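Local coordinates for protein argininosuccinate lyase (Chelativorans sp., PDB 6RXA) that breaks carbon–nitrogen bonds as EDDS lyase, a member of the aspartase/fumarase superfamily, and probably can split argininosuccinate into fumarate and arginine, at residues N314-Y318 with Q319-A323; I108-S111 with R112-A116; M367-L370 with T371-L374; D381-E384 with A385-I388. The protein carries 2 engineered substitutions. All blocks are in the same frame, centred on the assembly; numbering follows the deposited sequence.

How the contacts relate
From the N terminus the chain meets contact 2 first, where the loop after helix 88-99 enters helix 112-147. Contact 1 follows, in the loop between helices 303-314 and 329-348, then contacts 3 and 4 on the successive helices 367-378 and 382-399. Each joins adjoining residues, so each closes only a turn, and none nests in or crosses another. Space pairs them: contacts 1 and 2 have centres about 17 Å apart, the engineered Met320 lying against Asn113, while contacts 3 and 4, with centres about 9 Å apart, meet where Thr371 CG2 packs 3.5 Å from Ala385 CB. The two pairs occupy distant parts of the subunit, centres about 69 Å apart between contacts 2 and 3.

Contact 1 of 4, residues N314-Y318 with Q319-A323; sequences NAIEY and QMSAA. Engineered in segment 319-323: Met320 (natural residue Tyr).
An inverse gamma turn centred on Tyr318 folds the loop to bring Glu317 and Gln319 together. Its backbone bond, Gln319 N to Glu317 O, is weak, 2.9 Å long and bent to 141° at the hydrogen. The two side chains run side by side: Gln319 NE2 comes to 3.5 Å from Glu317 CB, and the amide and carboxylate planes are turned 59° apart. A water joins their oxygens, donating to Glu317 OE1 at 2.7 Å and weakly to Gln319 OE1 at 3.1 Å. Gln319 NE2 also binds Glu258, Glu317 OE2 is hydrogen-bonded to Ser257 and Glu317 OE1 forms a salt bridge with Arg160, all of the second subunit. A leucine in place of Gln319 would probably leave Glu258 and the bridging water without their amide partner.

Just before the turn, Ile316 reaches across the bend to Ser321: CG1 lies between the backbone N and the carbonyl carbon (chi1 61°) and CG2 beside that N, which brings CD1 3.8 Å from Ser321 CB and CG2 3.8 Å from Ser321 OG. The serine hydroxyl accepts from Ala323 N at 3.0 Å, an ST turn. The loop joins helix 303-314 to helix 329-348, with Tyr318 packed on helix 228-233 and bonded to its Glu230.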
loop_
_atom_site.group_PDB
_atom_site.type_symbol
_atom_site.label_atom_id
_atom_site.label_comp_id
_atom_site.label_asym_id
_atom_site.label_seq_id
_atom_site.Cartn_x
_atom_site.Cartn_y
_atom_site.Cartn_z
ATOM N N ASN A 314 10.277 -7.114 2.570
ATOM C CA ASN A 314 9.933 -8.219 1.690
ATOM C C ASN A 314 10.897 -8.384 0.527
ATOM O O ASN A 314 10.798 -9.379 -0.196
ATOM C CB ASN A 314 8.525 -7.981 1.138
ATOM C CG ASN A 314 7.464 -8.477 2.064
ATOM O OD1 ASN A 314 7.537 -9.607 2.549
ATOM N ND2 ASN A 314 6.447 -7.656 2.310
ATOM N N ALA A 315 11.826 -7.463 0.322
ATOM C CA ALA A 315 12.659 -7.451 -0.871
ATOM C C ALA A 315 14.078 -7.965 -0.644
ATOM O O ALA A 315 14.840 -8.085 -1.613
ATOM C CB ALA A 315 12.747 -6.025 -1.435
ATOM N N ILE A 316 14.460 -8.239 0.606
ATOM C CA ILE A 316 15.844 -8.532 0.967
ATOM C C ILE A 316 15.968 -9.879 1.673
ATOM O O ILE A 316 15.004 -10.648 1.741
ATOM C CB ILE A 316 16.436 -7.382 1.812
ATOM C CG1 ILE A 316 15.651 -7.195 3.113
ATOM C CG2 ILE A 316 16.430 -6.085 0.987
ATOM C CD1 ILE A 316 16.340 -6.344 4.161
ATOM N N GLU A 317 17.166 -10.186 2.166
ATOM C CA GLU A 317 17.437 -11.342 3.008
ATOM C C GLU A 317 17.409 -10.913 4.479
ATOM O O GLU A 317 17.118 -9.756 4.804
ATOM C CB GLU A 317 18.773 -11.979 2.622
ATOM C CG GLU A 317 18.781 -12.576 1.208
ATOM C CD GLU A 317 18.760 -11.533 0.110
ATOM O OE1 GLU A 317 19.611 -10.608 0.159
ATOM O OE2 GLU A 317 17.913 -11.661 -0.800
ATOM N N TYR A 318 17.696 -11.850 5.391
ATOM C CA TYR A 318 17.680 -11.532 6.823
ATOM C C TYR A 318 19.069 -11.041 7.214
ATOM O O TYR A 318 19.801 -11.660 7.990
ATOM C CB TYR A 318 17.190 -12.692 7.699
ATOM C CG TYR A 318 16.456 -12.099 8.885
ATOM C CD1 TYR A 318 15.119 -11.765 8.795
ATOM C CD2 TYR A 318 17.119 -11.785 10.053
ATOM C CE1 TYR A 318 14.466 -11.142 9.848
ATOM C CE2 TYR A 318 16.470 -11.161 11.116
ATOM C CZ TYR A 318 15.138 -10.846 11.006
ATOM O OH TYR A 318 14.488 -10.220 12.061
ATOM N N GLN A 319 19.406 -9.888 6.628
ATOM C CA GLN A 319 20.725 -9.296 6.695
ATOM C C GLN A 319 20.632 -7.804 6.979
ATOM O O GLN A 319 19.603 -7.167 6.744
ATOM C CB GLN A 319 21.403 -9.364 5.312
ATOM C CG GLN A 319 21.756 -10.738 4.834
ATOM C CD GLN A 319 22.282 -10.748 3.410
ATOM O OE1 GLN A 319 22.698 -9.715 2.867
ATOM N NE2 GLN A 319 22.252 -11.924 2.781
ATOM N N MET A 320 21.732 -7.241 7.461
ATOM C CA MET A 320 21.936 -5.804 7.340
ATOM C C MET A 320 21.866 -5.429 5.865
ATOM O O MET A 320 22.483 -6.084 5.019
ATOM C CB MET A 320 23.311 -5.455 7.887
ATOM C CG MET A 320 23.734 -4.033 7.639
ATOM S SD MET A 320 22.822 -2.951 8.723
ATOM C CE MET A 320 23.177 -1.351 7.985
ATOM N N SER A 321 21.123 -4.373 5.562
ATOM C CA SER A 321 20.915 -3.926 4.198
ATOM C C SER A 321 20.723 -2.422 4.200
ATOM O O SER A 321 19.966 -1.895 5.017
ATOM C CB SER A 321 19.655 -4.578 3.623
ATOM O OG SER A 321 19.277 -4.007 2.382
ATOM N N ALA A 322 21.370 -1.747 3.265
ATOM C CA ALA A 322 21.150 -0.320 3.067
ATOM C C ALA A 322 19.919 -0.028 2.217
ATOM O O ALA A 322 19.633 1.143 1.942
ATOM C CB ALA A 322 22.408 0.313 2.448
ATOM N N ALA A 323 19.171 -1.048 1.801
ATOM C CA ALA A 323 17.981 -0.854 0.986
ATOM C C ALA A 323 16.705 -0.683 1.804
ATOM O O ALA A 323 15.642 -0.444 1.221
ATOM C CB ALA A 323 17.774 -2.043 0.031
HETATM O O HOH W 1 20.109 -8.530 1.734
#

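Contact 2 of 4, residues I108-S111 with R112-A116; sequences IGRS and RNDLA. With FMT (formic acid), chain B; FMT (formic acid), chain D; FMT (formic acid), chain C.
Ser111 and Asp114 lock the start of helix 112-147 in a capping box, the tight part of this contact. Ser111 OG accepts from Asn113 N at 2.9 Å, nearly straight (172°), and Ser111 N donates to Asp114 OD1 at 3.0 Å on its syn side. Asp114 can turn back because its CG sits between backbone N and carbonyl carbon (chi1 63°). This also brings Asp114 OD1 to 2.9 Å from Ser111 O, a second acceptor, which is probably unfavourable. Asp114 OD2 takes a water at 2.7 Å that also donates to Gly109 O. Arg110 CG lies against Asp114 OD1, its guanidinium bonding His47.

On the looser side, partly exposed Arg112 and Asn113 meet formates B, C and D, probably from the crystallisation liquor. Ser111 OG donates weakly to formate B O1 at 2.9 Å. At its edge and in plane, the Arg112 guanidinium meets one oxygen from each of two: NH1 donates to formate D O1 at 2.8 Å, NH2 to formate B O2 at 3.3 Å. Asn113 ND2 holds formate C. A methionine replacing Arg112 would probably leave formates B and D without this positive edge.

Ser111, Arg112 and Asn113 bind succinate and fumarate in other structures of the enzyme: a capped helix start in a carboxylate-binding active site, to which Thr158 of the second subunit and Ser280, Ser281, Lys286 and Asn288 of the third also contribute.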
loop_
_atom_site.group_PDB
_atom_site.type_symbol
_atom_site.label_atom_id
_atom_site.label_comp_id
_atom_site.label_asym_id
_atom_site.label_seq_id
_atom_site.Cartn_x
_atom_site.Cartn_y
_atom_site.Cartn_z
ATOM N N ILE A 108 36.618 0.765 18.050
ATOM C CA ILE A 108 36.962 -0.597 18.443
ATOM C C ILE A 108 35.709 -1.355 18.859
ATOM O O ILE A 108 34.922 -0.890 19.696
ATOM C CB ILE A 108 38.020 -0.575 19.558
ATOM C CG1 ILE A 108 39.376 -0.148 18.991
ATOM C CG2 ILE A 108 38.105 -1.947 20.214
ATOM C CD1 ILE A 108 40.424 0.166 20.069
ATOM N N GLY A 109 35.521 -2.537 18.282
ATOM C CA GLY A 109 34.402 -3.387 18.643
ATOM C C GLY A 109 33.046 -2.947 18.134
ATOM O O GLY A 109 32.032 -3.461 18.601
ATOM N N ARG A 110 32.995 -2.038 17.160
ATOM C CA ARG A 110 31.754 -1.410 16.725
ATOM C C ARG A 110 31.749 -1.295 15.209
ATOM O O ARG A 110 32.770 -1.475 14.542
ATOM C CB ARG A 110 31.635 -0.016 17.375
ATOM C CG ARG A 110 30.322 0.681 17.206
ATOM C CD ARG A 110 30.335 1.991 17.981
ATOM N NE ARG A 110 31.298 2.959 17.471
ATOM C CZ ARG A 110 31.262 4.249 17.793
ATOM N NH1 ARG A 110 30.308 4.687 18.599
ATOM N NH2 ARG A 110 32.146 5.099 17.295
ATOM N N SER A 111 30.571 -0.998 14.665
ATOM C CA SER A 111 30.380 -0.809 13.238
ATOM C C SER A 111 29.430 0.354 13.029
ATOM O O SER A 111 28.680 0.737 13.931
ATOM C CB SER A 111 29.778 -2.095 12.638
ATOM O OG SER A 111 29.319 -1.962 11.302
ATOM N N ARG A 112 29.410 0.886 11.807
ATOM C CA ARG A 112 28.288 1.746 11.454
ATOM C C ARG A 112 26.952 1.003 11.547
ATOM O O ARG A 112 25.909 1.642 11.741
ATOM C CB ARG A 112 28.461 2.341 10.053
ATOM C CG ARG A 112 29.516 3.454 9.993
ATOM C CD ARG A 112 29.625 4.064 8.592
ATOM N NE ARG A 112 30.015 3.069 7.591
ATOM C CZ ARG A 112 30.171 3.318 6.294
ATOM N NH1 ARG A 112 29.970 4.532 5.818
ATOM N NH2 ARG A 112 30.521 2.342 5.468
ATOM N N ASN A 113 26.955 -0.331 11.433
ATOM C CA ASN A 113 25.702 -1.075 11.368
ATOM C C ASN A 113 24.982 -1.095 12.710
ATOM O O ASN A 113 23.769 -0.850 12.765
ATOM C CB ASN A 113 25.941 -2.502 10.864
ATOM C CG ASN A 113 26.497 -2.537 9.453
ATOM O OD1 ASN A 113 26.451 -1.543 8.721
ATOM N ND2 ASN A 113 27.034 -3.686 9.062
ATOM N N ASP A 114 25.692 -1.426 13.803
ATOM C CA ASP A 114 25.030 -1.409 15.110
ATOM C C ASP A 114 24.816 0.013 15.613
ATOM O O ASP A 114 23.786 0.293 16.239
ATOM C CB ASP A 114 25.676 -2.366 16.119
ATOM C CG ASP A 114 27.101 -2.040 16.484
ATOM O OD1 ASP A 114 27.821 -1.360 15.724
ATOM O OD2 ASP A 114 27.521 -2.546 17.561
ATOM N N LEU A 115 25.738 0.925 15.296
ATOM C CA LEU A 115 25.542 2.340 15.596
ATOM C C LEU A 115 24.255 2.859 14.963
ATOM O O LEU A 115 23.437 3.511 15.629
ATOM C CB LEU A 115 26.739 3.150 15.080
ATOM C CG LEU A 115 26.571 4.672 15.045
ATOM C CD1 LEU A 115 26.498 5.240 16.455
ATOM C CD2 LEU A 115 27.716 5.324 14.276
ATOM N N ALA A 116 24.069 2.591 13.671
ATOM C CA ALA A 116 22.897 3.092 12.957
ATOM C C ALA A 116 21.615 2.531 13.552
ATOM O O ALA A 116 20.651 3.269 13.768
ATOM C CB ALA A 116 22.996 2.751 11.469
HETATM C C FMT B . 29.866 -0.979 8.311
HETATM O O1 FMT B . 30.491 -1.954 8.703
HETATM O O2 FMT B . 30.264 -0.326 7.352
HETATM C C FMT D . 29.438 4.737 2.192
HETATM O O1 FMT D . 30.268 4.320 3.006
HETATM O O2 FMT D . 28.361 5.222 2.544
HETATM C C FMT C . 28.900 -3.442 5.900
HETATM O O1 FMT C . 29.693 -3.851 5.037
HETATM O O2 FMT C . 28.024 -4.161 6.412
HETATM O O HOH W 2 29.566 -2.428 19.391
#

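Contact 3 of 4, residues M367-L370 with T371-L374; sequences MTDL and TDML
Met367 O is gripped twice by one residue of the next turn: Thr371 OG1 donates to it at 2.8 Å and Thr371 N at 3.0 Å, arriving from opposite faces of the carbonyl plane. The hydroxyl is placed for this by lying anti to its own carbonyl carbon (chi1 -51°), beside the backbone N. Threonine suits a buried helix here because its polar atom is satisfied by the helix itself while its methyl is left to pack outward.

One residue on, Asp372 N reaches Thr368 O at 2.8 Å, a nearly straight bond (171°). Their side chains run side by side, Thr368 CG2 3.5 Å from Asp372 OD2. A second carboxylate stands close by, Asp369 OD1 lying 4.2 Å from Asp372 OD2 with the planes 48° apart. A water donates to both oxygens, at 2.7 Å to Asp372 OD2, and so bridges the like charges. On another side of the helix Leu370 CD1 packs 4.0 Å from Met373 CE.

Outside this shell, Asp369 forms salt bridges to Arg442 and Arg443, which probably offset its charge and ease the repulsion with Asp372, and Asp372 OD1 accepts from Trp208 of the second subunit. Met373 lies against helix 427-434. The whole is the opening of a buried alpha-helix in the C-terminal region of the argininosuccinate lyase family, with a threonine hydroxyl bonded to the carbonyl four residues back.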
loop_
_atom_site.group_PDB
_atom_site.type_symbol
_atom_site.label_atom_id
_atom_site.label_comp_id
_atom_site.label_asym_id
_atom_site.label_seq_id
_atom_site.Cartn_x
_atom_site.Cartn_y
_atom_site.Cartn_z
ATOM N N MET A 367 -37.616 4.883 16.221
ATOM C CA MET A 367 -38.516 3.814 15.803
ATOM C C MET A 367 -38.156 2.457 16.412
ATOM O O MET A 367 -39.042 1.604 16.552
ATOM C CB MET A 367 -38.578 3.717 14.280
ATOM C CG MET A 367 -39.230 4.907 13.614
ATOM S SD MET A 367 -40.944 5.144 14.115
ATOM C CE MET A 367 -40.807 6.654 15.075
ATOM N N THR A 368 -36.888 2.222 16.764
ATOM C CA THR A 368 -36.559 0.963 17.423
ATOM C C THR A 368 -37.295 0.850 18.746
ATOM O O THR A 368 -37.877 -0.192 19.061
ATOM C CB THR A 368 -35.061 0.823 17.672
ATOM O OG1 THR A 368 -34.346 0.800 16.440
ATOM C CG2 THR A 368 -34.797 -0.498 18.411
ATOM N N ASP A 369 -37.305 1.929 19.528
ATOM C CA ASP A 369 -38.010 1.870 20.805
ATOM C C ASP A 369 -39.502 1.642 20.614
ATOM O O ASP A 369 -40.135 0.942 21.410
ATOM C CB ASP A 369 -37.739 3.104 21.650
ATOM C CG ASP A 369 -36.492 2.945 22.486
ATOM O OD1 ASP A 369 -35.668 2.076 22.124
ATOM O OD2 ASP A 369 -36.340 3.659 23.504
ATOM N N LEU A 370 -40.098 2.224 19.565
ATOM C CA LEU A 370 -41.501 1.923 19.270
ATOM C C LEU A 370 -41.693 0.435 18.972
ATOM O O LEU A 370 -42.652 -0.189 19.456
ATOM C CB LEU A 370 -41.995 2.806 18.124
ATOM C CG LEU A 370 -43.488 2.769 17.788
ATOM C CD1 LEU A 370 -44.306 3.304 18.960
ATOM C CD2 LEU A 370 -43.791 3.561 16.525
ATOM N N THR A 371 -40.769 -0.161 18.208
ATOM C CA THR A 371 -40.841 -1.584 17.881
ATOM C C THR A 371 -40.655 -2.454 19.123
ATOM O O THR A 371 -41.394 -3.429 19.333
ATOM C CB THR A 371 -39.750 -1.918 16.856
ATOM O OG1 THR A 371 -39.795 -1.001 15.750
ATOM C CG2 THR A 371 -39.909 -3.346 16.334
ATOM N N ASP A 372 -39.636 -2.145 19.935
ATOM C CA ASP A 372 -39.399 -2.908 21.155
ATOM C C ASP A 372 -40.601 -2.834 22.081
ATOM O O ASP A 372 -40.917 -3.808 22.782
ATOM C CB ASP A 372 -38.181 -2.350 21.897
ATOM C CG ASP A 372 -36.846 -2.782 21.298
ATOM O OD1 ASP A 372 -36.742 -3.889 20.735
ATOM O OD2 ASP A 372 -35.876 -2.011 21.427
ATOM N N MET A 373 -41.285 -1.687 22.093
ATOM C CA MET A 373 -42.464 -1.529 22.937
ATOM C C MET A 373 -43.573 -2.479 22.511
ATOM O O MET A 373 -44.241 -3.086 23.359
ATOM C CB MET A 373 -42.933 -0.072 22.896
ATOM C CG MET A 373 -44.111 0.244 23.810
ATOM S SD MET A 373 -45.690 -0.115 23.033
ATOM C CE MET A 373 -45.884 1.345 22.014
ATOM N N LEU A 374 -43.794 -2.627 21.200
ATOM C CA LEU A 374 -44.821 -3.552 20.740
ATOM C C LEU A 374 -44.506 -4.978 21.184
ATOM O O LEU A 374 -45.369 -5.681 21.712
ATOM C CB LEU A 374 -44.965 -3.496 19.223
ATOM C CG LEU A 374 -45.312 -2.144 18.603
ATOM C CD1 LEU A 374 -45.508 -2.301 17.093
ATOM C CD2 LEU A 374 -46.518 -1.527 19.252
HETATM O O HOH W 3 -34.940 -0.385 23.350
#

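Contact 4 of 4, residues D381-E384 with A385-I388; sequences DYRE and AHEI
One turn into helix 382-399, His386 meets Tyr382 and Arg383. Its CB rests 3.3 Å from Tyr382 O, the carbonyl that also accepts the backbone bond from His386 N, and lies 4.2 Å from Tyr382 CE2. With CG anti to the backbone N (chi1 175°), the ring is carried alongside Arg383. CG has Arg383 NH2 over it at 3.7 Å, and CD2 has the same nitrogen at 3.8 Å. The guanidinium brings an edge over one face of the imidazole, offset toward the rim and with the planes 72° apart, so this is no flat stack. At the tip, NE2 binds Ser280 O of the fourth subunit.

Arginine is long and flexible enough for this place: bent at chi2 and chi3, it folds back along the helix, and it also forms a salt bridge with Glu92 of the second subunit. Arg383 O receives a water at 2.9 Å that donates as well to Glu387 OE2, whose other oxygen, OE1, accepts from Gly12 N of the fourth subunit.

The turn starts at Asp381, the N-cap. Its OD2 accepts from Glu384 N at 3.2 Å, the donor lying well above the carboxylate plane, and its backbone O takes Ala385 N. The small side chain of Ala385 allows helix 367-378 to pack close.

Tyr382 OH and Arg383 NH2 bond Ile282 O and Ser281 O of the fourth subunit. Beside His386 they thus hold three successive carbonyls of the signature loop of the aspartase/fumarase superfamily, whose Ser280 and Ser281 bind succinate: an N-capped helix at a subunit interface, consistent with a second shell that positions the loop.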
loop_
_atom_site.group_PDB
_atom_site.type_symbol
_atom_site.label_atom_id
_atom_site.label_comp_id
_atom_site.label_asym_id
_atom_site.label_seq_id
_atom_site.Cartn_x
_atom_site.Cartn_y
_atom_site.Cartn_z
ATOM N N ASP A 381 -43.547 -11.147 17.936
ATOM C CA ASP A 381 -42.124 -11.355 17.685
ATOM C C ASP A 381 -41.518 -10.109 17.048
ATOM O O ASP A 381 -42.229 -9.252 16.517
ATOM C CB ASP A 381 -41.892 -12.566 16.774
ATOM C CG ASP A 381 -42.363 -12.329 15.352
ATOM O OD1 ASP A 381 -43.588 -12.406 15.102
ATOM O OD2 ASP A 381 -41.503 -12.048 14.489
ATOM N N TYR A 382 -40.182 -10.017 17.094
ATOM C CA TYR A 382 -39.527 -8.783 16.675
ATOM C C TYR A 382 -39.723 -8.523 15.183
ATOM O O TYR A 382 -39.847 -7.367 14.759
ATOM C CB TYR A 382 -38.036 -8.786 17.021
ATOM C CG TYR A 382 -37.521 -7.366 16.920
ATOM C CD1 TYR A 382 -37.665 -6.494 17.987
ATOM C CD2 TYR A 382 -36.998 -6.869 15.736
ATOM C CE1 TYR A 382 -37.262 -5.179 17.898
ATOM C CE2 TYR A 382 -36.593 -5.547 15.633
ATOM C CZ TYR A 382 -36.727 -4.709 16.725
ATOM O OH TYR A 382 -36.349 -3.390 16.662
ATOM N N ARG A 383 -39.736 -9.576 14.367
ATOM C CA ARG A 383 -39.852 -9.386 12.923
ATOM C C ARG A 383 -41.211 -8.795 12.545
ATOM O O ARG A 383 -41.283 -7.918 11.679
ATOM C CB ARG A 383 -39.563 -10.709 12.206
ATOM C CG ARG A 383 -39.295 -10.610 10.704
ATOM C CD ARG A 383 -38.200 -9.606 10.360
ATOM N NE ARG A 383 -36.959 -9.875 11.087
ATOM C CZ ARG A 383 -36.164 -8.937 11.584
ATOM N NH1 ARG A 383 -35.062 -9.289 12.242
ATOM N NH2 ARG A 383 -36.460 -7.652 11.423
ATOM N N GLU A 384 -42.303 -9.236 13.183
ATOM C CA GLU A 384 -43.606 -8.667 12.827
ATOM C C GLU A 384 -43.748 -7.235 13.337
ATOM O O GLU A 384 -44.362 -6.389 12.673
ATOM C CB GLU A 384 -44.762 -9.521 13.354
ATOM C CG GLU A 384 -46.145 -8.972 12.941
ATOM C CD GLU A 384 -47.320 -9.764 13.512
ATOM O OE1 GLU A 384 -47.101 -10.601 14.415
ATOM O OE2 GLU A 384 -48.466 -9.542 13.058
ATOM N N ALA A 385 -43.233 -6.956 14.535
ATOM C CA ALA A 385 -43.270 -5.589 15.039
ATOM C C ALA A 385 -42.505 -4.657 14.109
ATOM O O ALA A 385 -42.961 -3.553 13.804
ATOM C CB ALA A 385 -42.682 -5.541 16.446
ATOM N N HIS A 386 -41.342 -5.100 13.636
ATOM C CA HIS A 386 -40.527 -4.286 12.739
ATOM C C HIS A 386 -41.297 -3.921 11.478
ATOM O O HIS A 386 -41.269 -2.763 11.041
ATOM C CB HIS A 386 -39.257 -5.073 12.444
ATOM C CG HIS A 386 -38.348 -4.446 11.442
ATOM N ND1 HIS A 386 -38.636 -4.420 10.094
ATOM C CD2 HIS A 386 -37.133 -3.870 11.583
ATOM C CE1 HIS A 386 -37.639 -3.833 9.451
ATOM N NE2 HIS A 386 -36.709 -3.502 10.329
ATOM N N GLU A 387 -42.025 -4.877 10.899
ATOM C CA GLU A 387 -42.768 -4.592 9.675
ATOM C C GLU A 387 -43.868 -3.564 9.914
ATOM O O GLU A 387 -44.125 -2.711 9.053
ATOM C CB GLU A 387 -43.362 -5.889 9.115
ATOM C CG GLU A 387 -43.745 -5.830 7.637
ATOM C CD GLU A 387 -42.549 -5.614 6.713
ATOM O OE1 GLU A 387 -42.667 -4.800 5.775
ATOM O OE2 GLU A 387 -41.497 -6.254 6.922
ATOM N N ILE A 388 -44.543 -3.637 11.061
ATOM C CA ILE A 388 -45.561 -2.639 11.380
ATOM C C ILE A 388 -44.928 -1.256 11.480
ATOM O O ILE A 388 -45.428 -0.274 10.915
ATOM C CB ILE A 388 -46.284 -2.997 12.687
ATOM C CG1 ILE A 388 -47.116 -4.269 12.534
ATOM C CG2 ILE A 388 -47.181 -1.819 13.103
ATOM C CD1 ILE A 388 -47.650 -4.796 13.857
HETATM O O HOH W 4 -39.691 -7.106 9.402
#